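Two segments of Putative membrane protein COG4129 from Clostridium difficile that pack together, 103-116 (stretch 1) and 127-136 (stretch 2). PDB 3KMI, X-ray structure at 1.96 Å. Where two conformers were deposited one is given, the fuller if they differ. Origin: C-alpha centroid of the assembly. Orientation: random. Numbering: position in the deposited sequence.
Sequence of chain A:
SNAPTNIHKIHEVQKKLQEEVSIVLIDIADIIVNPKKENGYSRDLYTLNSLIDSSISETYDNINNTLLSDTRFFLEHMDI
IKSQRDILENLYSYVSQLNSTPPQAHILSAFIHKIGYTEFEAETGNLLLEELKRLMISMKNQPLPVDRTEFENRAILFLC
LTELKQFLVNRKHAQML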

# COMPACT_ATOMS: atom_id res chain seq x y z
N PRO A 103 -19.67 -10.54 -11.36
CA PRO A 103 -19.36 -11.79 -10.68
C PRO A 103 -17.99 -11.79 -10.04
O PRO A 103 -17.87 -12.28 -8.94
CB PRO A 103 -19.42 -12.82 -11.82
CG PRO A 103 -20.46 -12.29 -12.67
CD PRO A 103 -20.24 -10.81 -12.69
N GLN A 104 -16.98 -11.24 -10.71
CA GLN A 104 -15.62 -11.20 -10.13
C GLN A 104 -15.52 -10.35 -8.84
O GLN A 104 -14.71 -10.66 -7.97
CB GLN A 104 -14.60 -10.72 -11.16
CG GLN A 104 -14.26 -11.73 -12.27
CD GLN A 104 -13.75 -13.08 -11.74
OE1 GLN A 104 -14.25 -14.14 -12.13
NE2 GLN A 104 -12.77 -13.03 -10.85
N ALA A 105 -16.34 -9.30 -8.75
CA ALA A 105 -16.47 -8.52 -7.51
C ALA A 105 -17.10 -9.35 -6.39
O ALA A 105 -16.63 -9.32 -5.27
CB ALA A 105 -17.30 -7.21 -7.77
N HIS A 106 -18.16 -10.09 -6.71
CA HIS A 106 -18.75 -11.03 -5.76
C HIS A 106 -17.70 -12.07 -5.29
O HIS A 106 -17.68 -12.42 -4.13
CB HIS A 106 -19.95 -11.73 -6.39
CG HIS A 106 -21.18 -10.88 -6.48
ND1 HIS A 106 -21.96 -10.59 -5.38
CD2 HIS A 106 -21.81 -10.32 -7.54
CE1 HIS A 106 -23.00 -9.86 -5.75
NE2 HIS A 106 -22.93 -9.68 -7.06
N ILE A 107 -16.84 -12.53 -6.19
CA ILE A 107 -15.80 -13.51 -5.83
C ILE A 107 -14.73 -12.86 -4.91
O ILE A 107 -14.29 -13.47 -3.94
CB ILE A 107 -15.18 -14.15 -7.10
CG1 ILE A 107 -16.17 -15.15 -7.71
CG2 ILE A 107 -13.82 -14.86 -6.81
CD1 ILE A 107 -15.90 -15.45 -9.16
N LEU A 108 -14.36 -11.62 -5.23
CA LEU A 108 -13.46 -10.84 -4.40
C LEU A 108 -14.05 -10.66 -3.00
O LEU A 108 -13.36 -10.84 -1.97
CB LEU A 108 -13.20 -9.45 -5.03
CG LEU A 108 -12.34 -8.59 -4.10
CD1 LEU A 108 -10.96 -9.26 -3.96
CD2 LEU A 108 -12.23 -7.16 -4.59
N SER A 109 -15.30 -10.26 -2.95
CA SER A 109 -15.95 -10.09 -1.67
C SER A 109 -15.97 -11.40 -0.84
O SER A 109 -15.67 -11.37 0.36
CB SER A 109 -17.37 -9.62 -1.90
OG SER A 109 -18.06 -9.58 -0.68
N ALA A 110 -16.27 -12.52 -1.48
CA ALA A 110 -16.24 -13.82 -0.80
C ALA A 110 -14.84 -14.10 -0.26
O ALA A 110 -14.68 -14.57 0.88
CB ALA A 110 -16.69 -14.95 -1.76
N PHE A 111 -13.83 -13.79 -1.05
CA PHE A 111 -12.42 -14.04 -0.65
C PHE A 111 -12.01 -13.17 0.56
O PHE A 111 -11.34 -13.66 1.49
CB PHE A 111 -11.49 -13.81 -1.86
CG PHE A 111 -10.02 -14.06 -1.56
CD1 PHE A 111 -9.58 -15.29 -1.07
CD2 PHE A 111 -9.07 -13.07 -1.83
CE1 PHE A 111 -8.20 -15.52 -0.81
CE2 PHE A 111 -7.71 -13.28 -1.57
CZ PHE A 111 -7.28 -14.51 -1.05
N ILE A 112 -12.43 -11.91 0.58
CA ILE A 112 -12.20 -11.03 1.71
C ILE A 112 -12.93 -11.51 2.98
O ILE A 112 -12.37 -11.44 4.08
CB ILE A 112 -12.58 -9.54 1.39
CG1 ILE A 112 -11.67 -9.02 0.26
CG2 ILE A 112 -12.42 -8.69 2.65
CD1 ILE A 112 -12.11 -7.69 -0.39
N HIS A 113 -14.17 -11.96 2.85
CA HIS A 113 -14.86 -12.62 3.98
C HIS A 113 -14.10 -13.83 4.50
O HIS A 113 -14.00 -14.04 5.71
CB HIS A 113 -16.28 -13.08 3.60
CG HIS A 113 -17.31 -12.00 3.67
ND1 HIS A 113 -18.07 -11.63 2.59
CD2 HIS A 113 -17.72 -11.21 4.70
CE1 HIS A 113 -18.89 -10.64 2.94
NE2 HIS A 113 -18.69 -10.37 4.21
N LYS A 114 -13.60 -14.64 3.58
CA LYS A 114 -12.86 -15.83 3.94
C LYS A 114 -11.66 -15.40 4.76
O LYS A 114 -11.37 -15.95 5.83
CB LYS A 114 -12.44 -16.62 2.69
CG LYS A 114 -11.60 -17.86 2.99
CD LYS A 114 -11.24 -18.56 1.70
CE LYS A 114 -10.54 -19.90 1.89
NZ LYS A 114 -10.33 -20.51 0.54
N ILE A 115 -10.96 -14.40 4.26
CA ILE A 115 -9.79 -13.87 4.98
C ILE A 115 -10.21 -13.35 6.38
O ILE A 115 -9.57 -13.66 7.40
CB ILE A 115 -9.06 -12.74 4.18
CG1 ILE A 115 -8.47 -13.26 2.84
CG2 ILE A 115 -7.98 -12.08 5.09
CD1 ILE A 115 -7.89 -12.13 1.91
N GLY A 116 -11.26 -12.55 6.43
CA GLY A 116 -11.68 -11.97 7.69
C GLY A 116 -12.02 -12.99 8.75
O GLY A 116 -11.83 -12.74 9.95
N LEU A 127 -1.69 -20.54 1.68
CA LEU A 127 -2.88 -20.93 0.94
C LEU A 127 -3.59 -19.70 0.39
O LEU A 127 -3.94 -19.64 -0.78
CB LEU A 127 -3.84 -21.76 1.80
CG LEU A 127 -3.34 -23.19 2.10
CD1 LEU A 127 -4.30 -23.87 3.03
CD2 LEU A 127 -3.13 -24.04 0.85
N LEU A 128 -3.81 -18.72 1.25
CA LEU A 128 -4.57 -17.52 0.85
C LEU A 128 -3.81 -16.71 -0.23
O LEU A 128 -4.41 -16.21 -1.20
CB LEU A 128 -4.91 -16.66 2.09
CG LEU A 128 -5.83 -17.35 3.12
CD1 LEU A 128 -5.99 -16.49 4.36
CD2 LEU A 128 -7.22 -17.64 2.46
N LEU A 129 -2.49 -16.66 -0.10
CA LEU A 129 -1.68 -16.01 -1.13
C LEU A 129 -1.77 -16.73 -2.50
O LEU A 129 -1.90 -16.06 -3.53
CB LEU A 129 -0.22 -15.82 -0.66
CG LEU A 129 0.02 -14.76 0.43
CD1 LEU A 129 1.30 -15.05 1.22
CD2 LEU A 129 0.04 -13.35 -0.17
N GLU A 130 -1.69 -18.07 -2.50
CA GLU A 130 -1.93 -18.86 -3.72
C GLU A 130 -3.31 -18.55 -4.33
O GLU A 130 -3.43 -18.35 -5.55
CB GLU A 130 -1.85 -20.37 -3.45
CG GLU A 130 -0.47 -20.92 -3.12
CD GLU A 130 -0.54 -22.30 -2.47
OE1 GLU A 130 -0.14 -22.43 -1.28
OE2 GLU A 130 -1.02 -23.25 -3.13
N GLU A 131 -4.33 -18.51 -3.47
CA GLU A 131 -5.71 -18.26 -3.92
C GLU A 131 -5.81 -16.88 -4.54
O GLU A 131 -6.44 -16.70 -5.59
CB GLU A 131 -6.73 -18.42 -2.78
CG GLU A 131 -8.20 -18.18 -3.18
CD GLU A 131 -9.21 -18.50 -2.04
OE1 GLU A 131 -8.79 -18.96 -0.95
OE2 GLU A 131 -10.44 -18.29 -2.24
N LEU A 132 -5.16 -15.91 -3.90
CA LEU A 132 -5.07 -14.55 -4.45
C LEU A 132 -4.40 -14.53 -5.84
O LEU A 132 -4.89 -13.84 -6.76
CB LEU A 132 -4.36 -13.60 -3.47
CG LEU A 132 -4.25 -12.14 -3.87
CD1 LEU A 132 -5.63 -11.61 -4.27
CD2 LEU A 132 -3.73 -11.33 -2.67
N LYS A 133 -3.29 -15.25 -5.97
CA LYS A 133 -2.61 -15.29 -7.25
C LYS A 133 -3.55 -15.89 -8.31
O LYS A 133 -3.61 -15.43 -9.45
CB LYS A 133 -1.29 -16.06 -7.14
CG LYS A 133 -0.44 -15.97 -8.41
CD LYS A 133 0.71 -16.95 -8.39
CE LYS A 133 1.33 -17.12 -9.81
NZ LYS A 133 1.50 -15.77 -10.42
N ARG A 134 -4.31 -16.92 -7.92
CA ARG A 134 -5.28 -17.52 -8.81
C ARG A 134 -6.38 -16.53 -9.26
O ARG A 134 -6.78 -16.53 -10.43
CB ARG A 134 -5.86 -18.80 -8.21
CG ARG A 134 -4.86 -19.98 -8.21
CD ARG A 134 -5.60 -21.34 -8.10
NE ARG A 134 -6.49 -21.34 -6.93
CZ ARG A 134 -6.11 -21.67 -5.69
NH1 ARG A 134 -4.86 -22.07 -5.45
NH2 ARG A 134 -6.99 -21.62 -4.70
N LEU A 135 -6.82 -15.66 -8.35
CA LEU A 135 -7.83 -14.66 -8.68
C LEU A 135 -7.27 -13.55 -9.59
O LEU A 135 -7.98 -13.04 -10.45
CB LEU A 135 -8.42 -14.04 -7.40
CG LEU A 135 -9.58 -13.05 -7.58
CD1 LEU A 135 -10.76 -13.66 -8.29
CD2 LEU A 135 -10.04 -12.49 -6.22
N MSE A 136 -6.00 -13.18 -9.39
CA MSE A 136 -5.32 -12.21 -10.25
C MSE A 136 -5.25 -12.76 -11.68
O MSE A 136 -5.58 -12.06 -12.64
CB MSE A 136 -3.89 -11.87 -9.75
CG MSE A 136 -3.76 -11.17 -8.38
SE MSE A 136 -1.95 -10.46 -8.02
CE MSE A 136 -2.31 -9.46 -6.34

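Two antiparallel helices that pack side by side usually obey a simple rule: residues spaced three and four apart supply the contact, apolar side chains fill its middle, and charged ones close it where it meets the surface. The pair formed by residues 103-116 and 127-136 is a compact example. Both stretches are helical throughout, held by regular backbone hydrogen bonds such as Phe 111 N to Ile 107 O at 2.9 Å and Leu 132 N to Leu 128 O at 2.8 Å. No backbone hydrogen bond links the two helices, which meet mainly through side chains. Their axes run at 173° to one another and come no closer than 11.7 Å, a wide spacing that leaves room for large residues. The register follows from the antiparallel course: Leu 108 lies across from Leu 135, Phe 111 from Leu 132, and Ile 115 from Leu 128, so numbers rise on one helix as they fall on the other.

At the start of stretch 1, Pro 103 is out of reach, and the first contact comes from Gln 104. Its CA-to-CB bond points sideways, but m rotamers at chi1 and chi2 bring the amide nearer, placing NE2 3.3 Å from Leu 135 CD1. This is a packing contact, since a methyl group offers the amide no polar partner. One turn on, Ile 107 points toward stretch 2 and sets CG2 3.6 Å from Leu 135 CD1, while Leu 108 approaches the other methyl, its CD1 lying 4.0 Å from Leu 135 CD2. Leu 135 thus projects among three residues of stretch 1, and the stretch as a whole covers 100 Å² of it.

Phe 111 is the centerpiece, with 107 Å² covered by stretch 2, the largest share of any residue here. Pointing toward the partner with chi1 at t, it places its ring between Leu 128 and Leu 132, about one turn apart on the opposing helix. CE1 lies 4.0 Å from Leu 128 CD2, and CE2 lies 3.8 Å from Leu 132 CD1, both apolar contacts. The ring also has polar neighbors: CZ is 3.3 Å from Leu 128 O, which sits at the ring edge near its plane, where the slightly positive aromatic hydrogens can favor a carbonyl oxygen. Glu 131 OE2 approaches obliquely, 3.3 Å from Phe 111 CD1.

The next turn changes the chemistry. Lys 114, fully extended with all four chi angles at t, reaches across so that NZ donates a hydrogen bond to Glu 131 OE1 at 2.6 Å, as part of a salt bridge. Glu 131 answers with t rotamers at chi1 and chi2, and opposite charges meet at short range. The lysine contributes more than its charge, for its CE lies 4.1 Å from Leu 128 CD2.

Ile 115 completes the series with a looser apolar contact, CG1 to Leu 128 CD1 at 4.3 Å. The 473 Å² buried in total therefore combines a leucine-rich apolar seam with a single salt bridge.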